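Local atomic coordinates of probable tRNA pseudouridine synthase D (Methanosarcina mazei, PDB entry 1Z2Z), a protein that probably converts uridine-13 of transfer RNAs into pseudouridine. Residues A[294-299]-A[351-356]; A[301-306]-A[333-338]; A[337-342]-A[386-391]. All coordinates share one frame; numbering follows the deposited sequence.

All three contacts lie on one side of the chain's centre, within the TRUD part of the protein and away from the predicted catalytic nucleophile, Asp-86. Contact 2 pairs strands 301-302 and 336-337 and is nested in the loop that contact 1 closes between 294-299 and the start of helix 352-363. Contact 3 shares Ile-337 and Thr-338 with contact 2 and leads to the chain before strand 389-391. The centres of contacts 2 and 3 are about 10 Å apart, those of contacts 1 and 2 about 16 Å. Ile-337 also packs on Ala-295 and Asp-299 of contact 1. Contacts 1 and 3 alternate along the chain, so together the three interlock residues 294 to 391 into one continuous piece of the fold.

Contact 1: A[294-299]-A[351-356]; sequences RAVEGD and GIPGEI
A type II beta turn, Val-296 to Asp-299, rests on the first turn of helix 352-363, with Gly-351 at that helix's N-cap position. Pro-353 is the centre of the contact: its ring is directed at the turn and is met from several directions. Val-296 comes tip to tip with it, CG2 lying 3.3 Å from Pro-353 CD. That methyl sits in the crowded position between the backbone N and the carbonyl carbon (chi1 -60°), while CG1 stands anti to the carbonyl carbon. The carbonyl oxygen of Gly-298 lies 3.5 Å from Pro-353 CG, so backbone as well as side chain lines the ring. Gly-298 has positive phi, 64°, as suits glycine at the third position of this turn. At Gly-351 the backbones come close enough for a CA-H...O contact to the Glu-297 carbonyl.

Asp-299 starts away from the helix, but its carboxylate swings back and crosses the proline at about a right angle. Its OD2 forms a salt bridge with Arg-285 of helix 263-287 and takes a weak hydrogen bond from Val-296 N, which links the first and last residues of the turn. The other carboxylate oxygen, OD1, lies 3.5 Å from Pro-353 CB.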
loop_
_atom_site.group_PDB
_atom_site.type_symbol
_atom_site.label_atom_id
_atom_site.label_comp_id
_atom_site.label_asym_id
_atom_site.label_seq_id
_atom_site.Cartn_x
_atom_site.Cartn_y
_atom_site.Cartn_z
ATOM N N ARG A 294 -16.523 -12.426 -10.551
ATOM C CA ARG A 294 -17.387 -12.919 -11.622
ATOM C C ARG A 294 -17.381 -11.933 -12.786
ATOM O O ARG A 294 -17.484 -10.717 -12.595
ATOM C CB ARG A 294 -18.824 -13.129 -11.130
ATOM C CG ARG A 294 -19.006 -14.394 -10.313
ATOM C CD ARG A 294 -20.436 -14.557 -9.823
ATOM N NE ARG A 294 -20.551 -15.685 -8.898
ATOM C CZ ARG A 294 -21.595 -15.912 -8.102
ATOM N NH1 ARG A 294 -22.635 -15.086 -8.106
ATOM N NH2 ARG A 294 -21.597 -16.965 -7.294
ATOM N N ALA A 295 -17.251 -12.457 -13.996
ATOM C CA ALA A 295 -17.216 -11.598 -15.170
ATOM C C ALA A 295 -18.592 -11.407 -15.813
ATOM O O ALA A 295 -19.488 -12.235 -15.651
ATOM C CB ALA A 295 -16.226 -12.169 -16.191
ATOM N N VAL A 296 -18.754 -10.300 -16.534
ATOM C CA VAL A 296 -20.004 -9.994 -17.230
ATOM C C VAL A 296 -19.683 -9.563 -18.656
ATOM O O VAL A 296 -18.563 -9.747 -19.130
ATOM C CB VAL A 296 -20.791 -8.853 -16.549
ATOM C CG1 VAL A 296 -21.142 -9.245 -15.132
ATOM C CG2 VAL A 296 -19.985 -7.563 -16.578
ATOM N N GLU A 297 -20.651 -8.983 -19.348
ATOM C CA GLU A 297 -20.387 -8.563 -20.713
ATOM C C GLU A 297 -19.482 -7.337 -20.763
ATOM O O GLU A 297 -19.794 -6.295 -20.188
ATOM C CB GLU A 297 -21.696 -8.279 -21.451
ATOM C CG GLU A 297 -22.552 -9.511 -21.698
ATOM C CD GLU A 297 -23.817 -9.184 -22.460
ATOM O OE1 GLU A 297 -24.572 -10.123 -22.797
ATOM O OE2 GLU A 297 -24.058 -7.986 -22.722
ATOM N N GLY A 298 -18.356 -7.475 -21.458
ATOM C CA GLY A 298 -17.414 -6.378 -21.588
ATOM C C GLY A 298 -16.802 -5.964 -20.266
ATOM O O GLY A 298 -16.625 -4.775 -20.015
ATOM N N ASP A 299 -16.465 -6.950 -19.437
ATOM C CA ASP A 299 -15.880 -6.710 -18.121
ATOM C C ASP A 299 -14.376 -6.371 -18.173
ATOM O O ASP A 299 -13.896 -5.566 -17.368
ATOM C CB ASP A 299 -16.106 -7.943 -17.222
ATOM C CG ASP A 299 -16.594 -7.581 -15.816
ATOM O OD1 ASP A 299 -16.336 -6.451 -15.352
ATOM O OD2 ASP A 299 -17.222 -8.439 -15.161
ATOM N N GLY A 351 -20.589 -2.755 -21.557
ATOM C CA GLY A 351 -21.701 -3.338 -20.825
ATOM C C GLY A 351 -21.942 -2.597 -19.524
ATOM O O GLY A 351 -21.670 -1.397 -19.430
ATOM N N ILE A 352 -22.452 -3.310 -18.522
ATOM C CA ILE A 352 -22.718 -2.717 -17.216
ATOM C C ILE A 352 -21.442 -2.126 -16.595
ATOM O O ILE A 352 -21.439 -0.968 -16.153
ATOM C CB ILE A 352 -23.317 -3.752 -16.234
ATOM C CG1 ILE A 352 -24.707 -4.184 -16.711
ATOM C CG2 ILE A 352 -23.389 -3.157 -14.833
ATOM C CD1 ILE A 352 -25.316 -5.307 -15.883
ATOM N N PRO A 353 -20.341 -2.910 -16.552
ATOM C CA PRO A 353 -19.101 -2.380 -15.965
ATOM C C PRO A 353 -18.595 -1.128 -16.677
ATOM O O PRO A 353 -18.041 -0.220 -16.049
ATOM C CB PRO A 353 -18.128 -3.557 -16.070
ATOM C CG PRO A 353 -18.668 -4.358 -17.216
ATOM C CD PRO A 353 -20.151 -4.299 -17.012
ATOM N N GLY A 354 -18.796 -1.088 -17.989
ATOM C CA GLY A 354 -18.371 0.056 -18.773
ATOM C C GLY A 354 -19.132 1.296 -18.353
ATOM O O GLY A 354 -18.593 2.403 -18.385
ATOM N N GLU A 355 -20.387 1.112 -17.963
ATOM C CA GLU A 355 -21.206 2.224 -17.516
ATOM C C GLU A 355 -20.662 2.783 -16.217
ATOM O O GLU A 355 -20.648 3.994 -16.011
ATOM C CB GLU A 355 -22.648 1.781 -17.296
ATOM C CG GLU A 355 -23.461 1.664 -18.561
ATOM C CD GLU A 355 -24.909 1.340 -18.279
ATOM O OE1 GLU A 355 -25.169 0.280 -17.658
ATOM O OE2 GLU A 355 -25.791 2.145 -18.679
ATOM N N ILE A 356 -20.223 1.896 -15.336
ATOM C CA ILE A 356 -19.680 2.326 -14.055
ATOM C C ILE A 356 -18.425 3.154 -14.263
ATOM O O ILE A 356 -18.288 4.246 -13.709
ATOM C CB ILE A 356 -19.325 1.128 -13.165
ATOM C CG1 ILE A 356 -20.588 0.306 -12.882
ATOM C CG2 ILE A 356 -18.666 1.617 -11.889
ATOM C CD1 ILE A 356 -20.354 -0.975 -12.119
#

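Contact 2: A[301-306]-A[333-338]; sequences VCFRNE and GRAFIT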
loop_
_atom_site.group_PDB
_atom_site.type_symbol
_atom_site.label_atom_id
_atom_site.label_comp_id
_atom_site.label_asym_id
_atom_site.label_seq_id
_atom_site.Cartn_x
_atom_site.Cartn_y
_atom_site.Cartn_z
ATOM N N VAL A 301 -10.687 -8.502 -18.476
ATOM C CA VAL A 301 -9.891 -9.181 -17.465
ATOM C C VAL A 301 -8.397 -9.153 -17.818
ATOM O O VAL A 301 -7.996 -8.546 -18.818
ATOM C CB VAL A 301 -10.381 -10.658 -17.267
ATOM C CG1 VAL A 301 -11.877 -10.673 -16.989
ATOM C CG2 VAL A 301 -10.070 -11.508 -18.500
ATOM N N CYS A 302 -7.581 -9.777 -16.970
ATOM C CA CYS A 302 -6.137 -9.870 -17.188
ATOM C C CYS A 302 -5.730 -11.305 -16.868
ATOM O O CYS A 302 -6.485 -12.056 -16.241
ATOM C CB CYS A 302 -5.348 -8.876 -16.301
ATOM S SG CYS A 302 -5.093 -9.338 -14.537
ATOM N N PHE A 303 -4.546 -11.686 -17.323
ATOM C CA PHE A 303 -4.040 -13.027 -17.098
ATOM C C PHE A 303 -2.659 -12.879 -16.500
ATOM O O PHE A 303 -2.069 -11.800 -16.563
ATOM C CB PHE A 303 -3.942 -13.781 -18.425
ATOM C CG PHE A 303 -5.178 -13.684 -19.258
ATOM C CD1 PHE A 303 -6.268 -14.512 -19.004
ATOM C CD2 PHE A 303 -5.277 -12.722 -20.260
ATOM C CE1 PHE A 303 -7.451 -14.372 -19.724
ATOM C CE2 PHE A 303 -6.451 -12.571 -20.985
ATOM C CZ PHE A 303 -7.544 -13.401 -20.721
ATOM N N ARG A 304 -2.145 -13.962 -15.931
ATOM C CA ARG A 304 -0.817 -13.942 -15.335
ATOM C C ARG A 304 0.245 -13.994 -16.438
ATOM O O ARG A 304 0.154 -14.811 -17.361
ATOM C CB ARG A 304 -0.659 -15.124 -14.377
ATOM C CG ARG A 304 -0.892 -16.478 -15.017
ATOM C CD ARG A 304 -0.880 -17.618 -13.995
ATOM N NE ARG A 304 -2.007 -17.575 -13.055
ATOM C CZ ARG A 304 -2.048 -16.838 -11.947
ATOM N NH1 ARG A 304 -1.023 -16.067 -11.616
ATOM N NH2 ARG A 304 -3.113 -16.882 -11.161
ATOM N N ASN A 305 1.245 -13.116 -16.336
ATOM C CA ASN A 305 2.327 -13.035 -17.320
ATOM C C ASN A 305 3.315 -14.209 -17.300
ATOM O O ASN A 305 4.534 -14.014 -17.372
ATOM C CB ASN A 305 3.097 -11.706 -17.168
ATOM C CG ASN A 305 3.668 -11.501 -15.769
ATOM O OD1 ASN A 305 3.682 -12.420 -14.947
ATOM N ND2 ASN A 305 4.154 -10.285 -15.497
ATOM N N GLU A 306 2.781 -15.424 -17.217
ATOM C CA GLU A 306 3.595 -16.635 -17.203
ATOM C C GLU A 306 4.661 -16.571 -16.103
ATOM O O GLU A 306 5.718 -17.202 -16.191
ATOM C CB GLU A 306 4.250 -16.833 -18.577
ATOM C CG GLU A 306 3.365 -16.416 -19.762
ATOM C CD GLU A 306 1.989 -17.077 -19.760
ATOM O OE1 GLU A 306 1.131 -16.678 -20.578
ATOM O OE2 GLU A 306 1.760 -17.998 -18.947
ATOM N N GLY A 333 -8.162 -19.572 -11.217
ATOM C CA GLY A 333 -7.040 -18.687 -10.975
ATOM C C GLY A 333 -6.188 -18.465 -12.205
ATOM O O GLY A 333 -4.972 -18.646 -12.161
ATOM N N ARG A 334 -6.821 -18.085 -13.313
ATOM C CA ARG A 334 -6.076 -17.831 -14.537
ATOM C C ARG A 334 -6.502 -16.521 -15.183
ATOM O O ARG A 334 -6.010 -16.156 -16.250
ATOM C CB ARG A 334 -6.241 -18.980 -15.541
ATOM C CG ARG A 334 -5.019 -19.105 -16.455
ATOM C CD ARG A 334 -5.276 -19.840 -17.758
ATOM N NE ARG A 334 -5.930 -21.132 -17.580
ATOM C CZ ARG A 334 -6.248 -21.939 -18.586
ATOM N NH1 ARG A 334 -5.962 -21.585 -19.835
ATOM N NH2 ARG A 334 -6.880 -23.079 -18.348
ATOM N N ALA A 335 -7.426 -15.826 -14.527
ATOM C CA ALA A 335 -7.931 -14.537 -14.997
ATOM C C ALA A 335 -8.424 -13.744 -13.784
ATOM O O ALA A 335 -8.699 -14.319 -12.724
ATOM C CB ALA A 335 -9.067 -14.741 -15.998
ATOM N N PHE A 336 -8.529 -12.427 -13.945
ATOM C CA PHE A 336 -8.962 -11.538 -12.867
ATOM C C PHE A 336 -9.696 -10.341 -13.463
ATOM O O PHE A 336 -9.241 -9.776 -14.456
ATOM C CB PHE A 336 -7.747 -11.002 -12.071
ATOM C CG PHE A 336 -6.676 -12.029 -11.812
ATOM C CD1 PHE A 336 -5.748 -12.358 -12.801
ATOM C CD2 PHE A 336 -6.627 -12.709 -10.599
ATOM C CE1 PHE A 336 -4.804 -13.356 -12.586
ATOM C CE2 PHE A 336 -5.687 -13.706 -10.377
ATOM C CZ PHE A 336 -4.773 -14.030 -11.371
ATOM N N ILE A 337 -10.818 -9.953 -12.860
ATOM C CA ILE A 337 -11.571 -8.793 -13.341
ATOM C C ILE A 337 -10.699 -7.590 -12.995
ATOM O O ILE A 337 -10.181 -7.513 -11.891
ATOM C CB ILE A 337 -12.949 -8.662 -12.612
ATOM C CG1 ILE A 337 -13.818 -9.895 -12.883
ATOM C CG2 ILE A 337 -13.669 -7.403 -13.064
ATOM C CD1 ILE A 337 -14.034 -10.191 -14.360
ATOM N N THR A 338 -10.519 -6.659 -13.921
ATOM C CA THR A 338 -9.680 -5.511 -13.622
ATOM C C THR A 338 -10.475 -4.222 -13.685
ATOM O O THR A 338 -11.585 -4.192 -14.216
ATOM C CB THR A 338 -8.503 -5.411 -14.603
ATOM O OG1 THR A 338 -8.967 -4.888 -15.851
ATOM C CG2 THR A 338 -7.904 -6.787 -14.839
#
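Val-301 opens the pairing opposite Ile-337, as an antiparallel non-hydrogen-bonded pair. Their side chains diverge at the start and cross obliquely, yet Val-301 CG1 still reaches Ile-337 CD1 at 3.4 Å. Cys-302 and Phe-336 form the hydrogen-bonded pair: Cys-302 N donates to Phe-336 O at 3.0 Å and Phe-336 N to Cys-302 O at 3.1 Å, both in the plane of the accepting carbonyl. Their side chains share a face, where Cys-302 SG approaches Phe-336 CD1 to 3.5 Å in an oblique sulfur-aromatic contact; Thr-338 CG2 packs beside the cysteine CB.

Phe-303 turns the edge of its ring to the Arg-334 carbonyl, CD1 lying 3.2 Å from Arg-334 O. Arg-304, bent at chi3 (67°), grips Gly-333 O side-on with two nitrogens. The NH2 bond, 2.8 Å to Gly-333 O, is nearly straight at 165° but comes from above the carbonyl plane, whereas the longer NE bond lies in it. The guanidinium presents one face to the edge of the Phe-336 ring, their planes 86° apart. Gly-333, with positive phi, follows helix 323-330 in a Schellman motif, so the arginine holds the carbonyl just past the helix end beside a short two-stranded antiparallel ribbon.

Contact 3: A[337-342]-A[386-391]; sequences ITAPLP and REVLLE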
loop_
_atom_site.group_PDB
_atom_site.type_symbol
_atom_site.label_atom_id
_atom_site.label_comp_id
_atom_site.label_asym_id
_atom_site.label_seq_id
_atom_site.Cartn_x
_atom_site.Cartn_y
_atom_site.Cartn_z
ATOM N N ILE A 337 -10.818 -9.953 -12.860
ATOM C CA ILE A 337 -11.571 -8.793 -13.341
ATOM C C ILE A 337 -10.699 -7.590 -12.995
ATOM O O ILE A 337 -10.181 -7.513 -11.891
ATOM C CB ILE A 337 -12.949 -8.662 -12.612
ATOM C CG1 ILE A 337 -13.818 -9.895 -12.883
ATOM C CG2 ILE A 337 -13.669 -7.403 -13.064
ATOM C CD1 ILE A 337 -14.034 -10.191 -14.360
ATOM N N THR A 338 -10.519 -6.659 -13.921
ATOM C CA THR A 338 -9.680 -5.511 -13.622
ATOM C C THR A 338 -10.475 -4.222 -13.685
ATOM O O THR A 338 -11.585 -4.192 -14.216
ATOM C CB THR A 338 -8.503 -5.411 -14.603
ATOM O OG1 THR A 338 -8.967 -4.888 -15.851
ATOM C CG2 THR A 338 -7.904 -6.787 -14.839
ATOM N N ALA A 339 -9.901 -3.162 -13.128
ATOM C CA ALA A 339 -10.527 -1.847 -13.113
ATOM C C ALA A 339 -9.530 -0.901 -13.745
ATOM O O ALA A 339 -8.330 -1.133 -13.698
ATOM C CB ALA A 339 -10.823 -1.426 -11.693
ATOM N N PRO A 340 -10.008 0.194 -14.320
ATOM C CA PRO A 340 -9.125 1.158 -14.971
ATOM C C PRO A 340 -8.365 2.148 -14.120
ATOM O O PRO A 340 -8.877 2.679 -13.142
ATOM C CB PRO A 340 -10.058 1.873 -15.930
ATOM C CG PRO A 340 -11.314 1.951 -15.135
ATOM C CD PRO A 340 -11.419 0.545 -14.541
ATOM N N LEU A 341 -7.122 2.390 -14.510
ATOM C CA LEU A 341 -6.297 3.380 -13.848
ATOM C C LEU A 341 -6.108 4.401 -14.970
ATOM O O LEU A 341 -5.081 4.432 -15.642
ATOM C CB LEU A 341 -4.962 2.772 -13.392
ATOM C CG LEU A 341 -4.869 2.306 -11.926
ATOM C CD1 LEU A 341 -3.662 1.425 -11.707
ATOM C CD2 LEU A 341 -4.787 3.511 -11.025
ATOM N N PRO A 342 -7.132 5.234 -15.197
ATOM C CA PRO A 342 -7.194 6.290 -16.218
ATOM C C PRO A 342 -5.875 6.955 -16.638
ATOM O O PRO A 342 -5.036 7.287 -15.800
ATOM C CB PRO A 342 -8.192 7.291 -15.621
ATOM C CG PRO A 342 -8.224 6.939 -14.133
ATOM C CD PRO A 342 -8.181 5.447 -14.190
ATOM N N ARG A 386 -5.198 -2.207 -13.213
ATOM C CA ARG A 386 -4.946 -3.035 -12.032
ATOM C C ARG A 386 -6.104 -3.958 -11.725
ATOM O O ARG A 386 -7.254 -3.630 -12.000
ATOM C CB ARG A 386 -4.692 -2.157 -10.799
ATOM C CG ARG A 386 -3.228 -1.796 -10.524
ATOM C CD ARG A 386 -2.416 -2.968 -9.925
ATOM N NE ARG A 386 -1.316 -2.493 -9.076
ATOM C CZ ARG A 386 -0.488 -3.274 -8.379
ATOM N NH1 ARG A 386 -0.616 -4.596 -8.419
ATOM N NH2 ARG A 386 0.469 -2.727 -7.627
ATOM N N GLU A 387 -5.798 -5.110 -11.135
ATOM C CA GLU A 387 -6.828 -6.066 -10.771
ATOM C C GLU A 387 -7.782 -5.415 -9.776
ATOM O O GLU A 387 -7.550 -4.292 -9.318
ATOM C CB GLU A 387 -6.212 -7.315 -10.147
ATOM C CG GLU A 387 -5.380 -7.052 -8.897
ATOM C CD GLU A 387 -3.974 -6.568 -9.217
ATOM O OE1 GLU A 387 -3.221 -7.317 -9.880
ATOM O OE2 GLU A 387 -3.619 -5.444 -8.801
ATOM N N VAL A 388 -8.843 -6.132 -9.422
ATOM C CA VAL A 388 -9.854 -5.608 -8.510
ATOM C C VAL A 388 -9.950 -6.335 -7.178
ATOM O O VAL A 388 -10.050 -5.702 -6.138
ATOM C CB VAL A 388 -11.238 -5.625 -9.194
ATOM C CG1 VAL A 388 -12.304 -5.199 -8.220
ATOM C CG2 VAL A 388 -11.224 -4.697 -10.378
ATOM N N LEU A 389 -9.939 -7.659 -7.219
ATOM C CA LEU A 389 -10.028 -8.467 -6.020
ATOM C C LEU A 389 -8.631 -8.797 -5.515
ATOM O O LEU A 389 -7.712 -9.031 -6.301
ATOM C CB LEU A 389 -10.770 -9.762 -6.321
ATOM C CG LEU A 389 -10.643 -10.886 -5.285
ATOM C CD1 LEU A 389 -11.285 -10.467 -3.966
ATOM C CD2 LEU A 389 -11.310 -12.152 -5.813
ATOM N N LEU A 390 -8.466 -8.814 -4.202
ATOM C CA LEU A 390 -7.178 -9.136 -3.629
ATOM C C LEU A 390 -7.305 -10.484 -2.933
ATOM O O LEU A 390 -7.722 -10.560 -1.780
ATOM C CB LEU A 390 -6.768 -8.050 -2.640
ATOM C CG LEU A 390 -5.295 -8.034 -2.213
ATOM C CD1 LEU A 390 -4.929 -6.638 -1.750
ATOM C CD2 LEU A 390 -5.040 -9.071 -1.136
ATOM N N GLU A 391 -6.956 -11.547 -3.648
ATOM C CA GLU A 391 -7.033 -12.900 -3.118
ATOM C C GLU A 391 -6.597 -12.933 -1.657
ATOM O O GLU A 391 -5.533 -12.412 -1.308
ATOM C CB GLU A 391 -6.153 -13.830 -3.960
ATOM C CG GLU A 391 -5.992 -15.252 -3.419
ATOM C CD GLU A 391 -7.255 -16.081 -3.530
ATOM O OE1 GLU A 391 -7.251 -17.242 -3.056
ATOM O OE2 GLU A 391 -8.250 -15.575 -4.091
HETATM O O HOH W 1 -9.157 -9.459 -9.686
#
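A single beta-type bridge, Thr-338 with Glu-387, joins the chain after strand 336-337 to the residues leading into strand 389-391. The firm part of the contact is at Ala-339, whose N donates to Arg-386 O at 2.9 Å; the bond is almost straight (174°) and runs nearly along the C=O axis. Next to it Val-388 points into the contact. With CG1 anti to the backbone N, CG2 lies anti to the carbonyl carbon and packs on the Ala-339 methyl, 3.5 Å from Ala-339 CB, and also against the backbone of Thr-338. Helix 263-287 closes over this buried part, Tyr-278 meeting Ala-339 and Leu-282 meeting Val-388.

On the other side of the bridge the hold is looser. Val-388 N gives Ile-337 O only a weak hydrogen bond, with an angle of 122°. A water there donates to Ile-337 O and accepts from Leu-389 N, linking the two backbones.

Arg-386 is the exposed residue of the contact. Its CB and CG run alongside Leu-341, CG lying 3.5 Å from Leu-341 CD1, before the chain bends at chi2. The guanidinium turns back to the buried Glu-387 beside it in a salt bridge that is not coplanar: Glu-387 OE2, tilted out of the guanidinium plane, accepts from Arg-386 NH1 through its syn lone pair at 3.1 Å.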